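Local atomic coordinates of MtN3/saliva family (Thermodesulfovibrio yellowstonii, PDB entry 4RNG), a protein that probably carries sugars across the membrane, as a small bacterial SemiSWEET homologue whose two identical subunits each contribute a three-helix bundle. Residues C[44-55]-C[70-81]. Sequence-based numbering, arbitrary orientation.
Sequences FIFMAIGITLWF and NLISLILIFLII
I51 and I77 interlock at the middle of an antiparallel, mainly apolar helix-helix interface with an asparagine packed in at one end, made by two consecutive membrane-spanning helices, 41-60 and 64-87, of the three-helix SemiSWEET bundle. The segment axes run 162° apart and approach to 8.9 Å. Each isoleucine is a knob in a hole of the partner helix: I51 sits among N70, S73, L74 and I77, and I77 among F44, M47, A48 and I51. They meet tip to tip, CD1 of I51 lying 3.4 Å from CD1 of I77. A48 CB lies against L74 CD1 at 3.9 Å and also touches I77 CG2. Towards one end, I80 CG2 sits over the centre of one face of the F44 ring, 3.8 Å from its centroid in a CH-pi contact, while I77 CG1 meets the ring edge. At the other, CG anti to the backbone N (chi1 158°) brings the F55 ring alongside L71, whose CD2 lies over one face. N70 brings polar atoms here: I51 CG2 packs on its O at 3.3 Å, and OD1 is 3.1 Å from W54 CB, amide and indole crossing obliquely, while ND2 bonds back to V66 O. Beyond the pair, L23 of helix 23-33 packs on F44, S73, I77 and I80, S73 OG hydrogen-bonds A69 O and T20 OG1, and helix 41-60 also joins the dimer interface, W54 NE1 hydrogen-bonding T19 OG1 of the second subunit.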
loop_
_atom_site.group_PDB
_atom_site.type_symbol
_atom_site.label_atom_id
_atom_site.label_comp_id
_atom_site.label_asym_id
_atom_site.label_seq_id
_atom_site.Cartn_x
_atom_site.Cartn_y
_atom_site.Cartn_z
ATOM N N PHE C 44 -1.594 -1.805 -8.573
ATOM C CA PHE C 44 -2.847 -1.754 -7.834
ATOM C C PHE C 44 -3.618 -3.064 -7.952
ATOM O O PHE C 44 -4.304 -3.463 -7.005
ATOM C CB PHE C 44 -3.695 -0.579 -8.289
ATOM C CG PHE C 44 -3.224 0.732 -7.734
ATOM C CD1 PHE C 44 -3.471 1.063 -6.416
ATOM C CD2 PHE C 44 -2.493 1.612 -8.517
ATOM C CE1 PHE C 44 -3.018 2.253 -5.897
ATOM C CE2 PHE C 44 -2.040 2.809 -8.003
ATOM C CZ PHE C 44 -2.304 3.131 -6.688
ATOM N N ILE C 45 -3.479 -3.752 -9.083
ATOM C CA ILE C 45 -4.106 -5.057 -9.228
ATOM C C ILE C 45 -3.634 -5.993 -8.138
ATOM O O ILE C 45 -4.423 -6.547 -7.385
ATOM C CB ILE C 45 -3.768 -5.711 -10.572
ATOM C CG1 ILE C 45 -4.455 -5.011 -11.738
ATOM C CG2 ILE C 45 -4.221 -7.146 -10.583
ATOM C CD1 ILE C 45 -4.054 -5.646 -13.083
ATOM N N PHE C 46 -2.324 -6.145 -8.051
ATOM C CA PHE C 46 -1.740 -7.039 -7.078
ATOM C C PHE C 46 -1.855 -6.507 -5.648
ATOM O O PHE C 46 -1.914 -7.290 -4.708
ATOM C CB PHE C 46 -0.300 -7.332 -7.478
ATOM C CG PHE C 46 -0.203 -8.258 -8.661
ATOM C CD1 PHE C 46 -0.471 -9.606 -8.525
ATOM C CD2 PHE C 46 0.126 -7.773 -9.911
ATOM C CE1 PHE C 46 -0.404 -10.455 -9.609
ATOM C CE2 PHE C 46 0.198 -8.620 -11.000
ATOM C CZ PHE C 46 -0.068 -9.962 -10.848
ATOM N N MET C 47 -1.848 -5.186 -5.478
ATOM C CA MET C 47 -2.047 -4.611 -4.156
ATOM C C MET C 47 -3.401 -5.087 -3.621
ATOM O O MET C 47 -3.499 -5.540 -2.480
ATOM C CB MET C 47 -2.025 -3.074 -4.180
ATOM C CG MET C 47 -0.696 -2.430 -3.809
ATOM S SD MET C 47 0.093 -3.145 -2.351
ATOM C CE MET C 47 -1.042 -2.656 -1.065
ATOM N N ALA C 48 -4.431 -5.010 -4.465
ATOM C CA ALA C 48 -5.780 -5.399 -4.075
ATOM C C ALA C 48 -5.839 -6.830 -3.545
ATOM O O ALA C 48 -6.373 -7.063 -2.454
ATOM C CB ALA C 48 -6.733 -5.234 -5.241
ATOM N N ILE C 49 -5.290 -7.788 -4.293
ATOM C CA ILE C 49 -5.291 -9.180 -3.818
ATOM C C ILE C 49 -4.525 -9.341 -2.519
ATOM O O ILE C 49 -5.022 -9.988 -1.589
ATOM C CB ILE C 49 -4.710 -10.155 -4.831
ATOM C CG1 ILE C 49 -5.569 -10.181 -6.081
ATOM C CG2 ILE C 49 -4.669 -11.544 -4.254
ATOM C CD1 ILE C 49 -4.874 -9.563 -7.193
ATOM N N GLY C 50 -3.321 -8.757 -2.454
ATOM C CA GLY C 50 -2.508 -8.843 -1.259
ATOM C C GLY C 50 -3.258 -8.293 -0.069
ATOM O O GLY C 50 -3.332 -8.928 0.978
ATOM N N ILE C 51 -3.886 -7.145 -0.274
ATOM C CA ILE C 51 -4.671 -6.477 0.753
ATOM C C ILE C 51 -5.859 -7.316 1.207
ATOM O O ILE C 51 -6.183 -7.341 2.395
ATOM C CB ILE C 51 -5.168 -5.108 0.244
ATOM C CG1 ILE C 51 -4.024 -4.109 0.303
ATOM C CG2 ILE C 51 -6.321 -4.581 1.094
ATOM C CD1 ILE C 51 -4.427 -2.739 -0.086
ATOM N N THR C 52 -6.479 -8.035 0.276
ATOM C CA THR C 52 -7.530 -8.973 0.646
ATOM C C THR C 52 -6.971 -10.089 1.544
ATOM O O THR C 52 -7.629 -10.528 2.485
ATOM C CB THR C 52 -8.200 -9.583 -0.587
ATOM O OG1 THR C 52 -7.658 -10.894 -0.798
ATOM N N LEU C 53 -5.769 -10.571 1.238
ATOM C CA LEU C 53 -5.102 -11.540 2.111
ATOM C C LEU C 53 -4.689 -10.948 3.463
ATOM O O LEU C 53 -4.749 -11.622 4.477
ATOM C CB LEU C 53 -3.881 -12.130 1.412
ATOM C CG LEU C 53 -4.189 -13.239 0.420
ATOM C CD1 LEU C 53 -2.906 -13.795 -0.189
ATOM C CD2 LEU C 53 -4.909 -14.326 1.180
ATOM N N TRP C 54 -4.248 -9.692 3.481
ATOM C CA TRP C 54 -3.959 -9.027 4.747
ATOM C C TRP C 54 -5.229 -8.958 5.607
ATOM O O TRP C 54 -5.180 -9.100 6.824
ATOM C CB TRP C 54 -3.423 -7.621 4.507
ATOM C CG TRP C 54 -1.972 -7.575 4.225
ATOM C CD1 TRP C 54 -1.377 -7.131 3.083
ATOM C CD2 TRP C 54 -0.913 -7.985 5.093
ATOM N NE1 TRP C 54 -0.017 -7.236 3.188
ATOM C CE2 TRP C 54 0.295 -7.773 4.426
ATOM C CE3 TRP C 54 -0.873 -8.525 6.388
ATOM C CZ2 TRP C 54 1.539 -8.059 4.987
ATOM C CZ3 TRP C 54 0.353 -8.823 6.948
ATOM C CH2 TRP C 54 1.545 -8.587 6.247
ATOM N N PHE C 55 -6.370 -8.735 4.962
ATOM C CA PHE C 55 -7.640 -8.782 5.658
ATOM C C PHE C 55 -7.871 -10.122 6.364
ATOM O O PHE C 55 -8.168 -10.152 7.549
ATOM C CB PHE C 55 -8.786 -8.517 4.685
ATOM C CG PHE C 55 -10.110 -9.045 5.171
ATOM C CD1 PHE C 55 -10.792 -8.423 6.208
ATOM C CD2 PHE C 55 -10.663 -10.178 4.603
ATOM C CE1 PHE C 55 -12.001 -8.919 6.681
ATOM C CE2 PHE C 55 -11.881 -10.675 5.064
ATOM C CZ PHE C 55 -12.554 -10.035 6.105
ATOM N N ASN C 70 -7.500 -2.662 5.847
ATOM C CA ASN C 70 -7.451 -3.369 4.587
ATOM C C ASN C 70 -8.774 -3.350 3.820
ATOM O O ASN C 70 -8.792 -3.103 2.604
ATOM C CB ASN C 70 -6.939 -4.783 4.843
ATOM C CG ASN C 70 -5.428 -4.801 5.062
ATOM O OD1 ASN C 70 -4.662 -4.779 4.103
ATOM N ND2 ASN C 70 -5.002 -4.725 6.304
ATOM N N LEU C 71 -9.885 -3.486 4.531
ATOM C CA LEU C 71 -11.183 -3.367 3.881
ATOM C C LEU C 71 -11.324 -2.005 3.212
ATOM O O LEU C 71 -11.725 -1.908 2.059
ATOM C CB LEU C 71 -12.311 -3.594 4.872
ATOM C CG LEU C 71 -12.394 -5.047 5.349
ATOM C CD1 LEU C 71 -13.416 -5.224 6.472
ATOM C CD2 LEU C 71 -12.661 -5.985 4.198
ATOM N N ILE C 72 -11.013 -0.952 3.956
ATOM C CA ILE C 72 -11.174 0.383 3.441
ATOM C C ILE C 72 -10.161 0.705 2.338
ATOM O O ILE C 72 -10.513 1.373 1.364
ATOM C CB ILE C 72 -11.098 1.398 4.588
ATOM C CG1 ILE C 72 -12.130 1.037 5.658
ATOM C CG2 ILE C 72 -11.329 2.815 4.082
ATOM C CD1 ILE C 72 -11.881 1.729 6.946
ATOM N N SER C 73 -8.905 0.276 2.472
ATOM C CA SER C 73 -7.950 0.483 1.364
ATOM C C SER C 73 -8.452 -0.172 0.075
ATOM O O SER C 73 -8.298 0.373 -1.008
ATOM C CB SER C 73 -6.555 -0.038 1.702
ATOM O OG SER C 73 -5.996 0.682 2.773
ATOM N N LEU C 74 -9.048 -1.353 0.217
ATOM C CA LEU C 74 -9.597 -2.099 -0.909
ATOM C C LEU C 74 -10.661 -1.297 -1.670
ATOM O O LEU C 74 -10.705 -1.319 -2.893
ATOM C CB LEU C 74 -10.177 -3.426 -0.409
ATOM C CG LEU C 74 -10.537 -4.455 -1.469
ATOM C CD1 LEU C 74 -9.322 -4.691 -2.356
ATOM C CD2 LEU C 74 -11.022 -5.755 -0.825
ATOM N N ILE C 75 -11.540 -0.615 -0.942
ATOM C CA ILE C 75 -12.502 0.277 -1.557
ATOM C C ILE C 75 -11.815 1.383 -2.321
ATOM O O ILE C 75 -12.153 1.664 -3.469
ATOM C CB ILE C 75 -13.452 0.894 -0.526
ATOM C CG1 ILE C 75 -14.429 -0.172 -0.016
ATOM C CG2 ILE C 75 -14.261 2.010 -1.166
ATOM C CD1 ILE C 75 -14.504 -0.296 1.471
ATOM N N LEU C 76 -10.839 2.009 -1.679
ATOM C CA LEU C 76 -10.146 3.131 -2.289
ATOM C C LEU C 76 -9.314 2.678 -3.493
ATOM O O LEU C 76 -9.267 3.352 -4.525
ATOM C CB LEU C 76 -9.273 3.830 -1.237
ATOM C CG LEU C 76 -10.038 4.484 -0.077
ATOM C CD1 LEU C 76 -9.078 5.026 0.955
ATOM C CD2 LEU C 76 -11.002 5.582 -0.546
ATOM N N ILE C 77 -8.699 1.503 -3.372
ATOM C CA ILE C 77 -7.886 0.968 -4.458
ATOM C C ILE C 77 -8.750 0.647 -5.650
ATOM O O ILE C 77 -8.384 0.939 -6.789
ATOM C CB ILE C 77 -7.103 -0.266 -4.029
ATOM C CG1 ILE C 77 -5.808 0.186 -3.367
ATOM C CG2 ILE C 77 -6.739 -1.126 -5.218
ATOM C CD1 ILE C 77 -4.954 -0.955 -2.892
ATOM N N PHE C 78 -9.926 0.091 -5.384
ATOM C CA PHE C 78 -10.861 -0.156 -6.455
ATOM C C PHE C 78 -11.228 1.142 -7.186
ATOM O O PHE C 78 -11.361 1.132 -8.410
ATOM C CB PHE C 78 -12.119 -0.831 -5.951
ATOM C CG PHE C 78 -13.191 -0.877 -6.968
ATOM C CD1 PHE C 78 -13.135 -1.804 -7.997
ATOM C CD2 PHE C 78 -14.236 0.018 -6.926
ATOM C CE1 PHE C 78 -14.115 -1.840 -8.956
ATOM C CE2 PHE C 78 -15.226 -0.011 -7.890
ATOM C CZ PHE C 78 -15.160 -0.941 -8.904
ATOM N N LEU C 79 -11.415 2.245 -6.470
ATOM C CA LEU C 79 -11.687 3.497 -7.182
ATOM C C LEU C 79 -10.615 3.787 -8.188
ATOM O O LEU C 79 -10.906 4.110 -9.329
ATOM C CB LEU C 79 -11.787 4.704 -6.248
ATOM C CG LEU C 79 -13.167 5.130 -5.801
ATOM C CD1 LEU C 79 -13.833 4.006 -5.054
ATOM C CD2 LEU C 79 -13.010 6.351 -4.937
ATOM N N ILE C 80 -9.371 3.654 -7.741
ATOM C CA ILE C 80 -8.214 3.957 -8.553
ATOM C C ILE C 80 -8.169 3.059 -9.771
ATOM O O ILE C 80 -7.922 3.542 -10.875
ATOM C CB ILE C 80 -6.915 3.832 -7.735
ATOM C CG1 ILE C 80 -6.854 4.980 -6.723
ATOM C CG2 ILE C 80 -5.705 3.875 -8.634
ATOM C CD1 ILE C 80 -5.823 4.790 -5.633
ATOM N N ILE C 81 -8.420 1.766 -9.577
ATOM C CA ILE C 81 -8.454 0.827 -10.702
ATOM C C ILE C 81 -9.534 1.239 -11.721
ATOM O O ILE C 81 -9.302 1.244 -12.933
ATOM C CB ILE C 81 -8.713 -0.621 -10.223
ATOM C CG1 ILE C 81 -7.535 -1.110 -9.379
ATOM C CG2 ILE C 81 -8.946 -1.555 -11.404
ATOM C CD1 ILE C 81 -7.723 -2.510 -8.805
#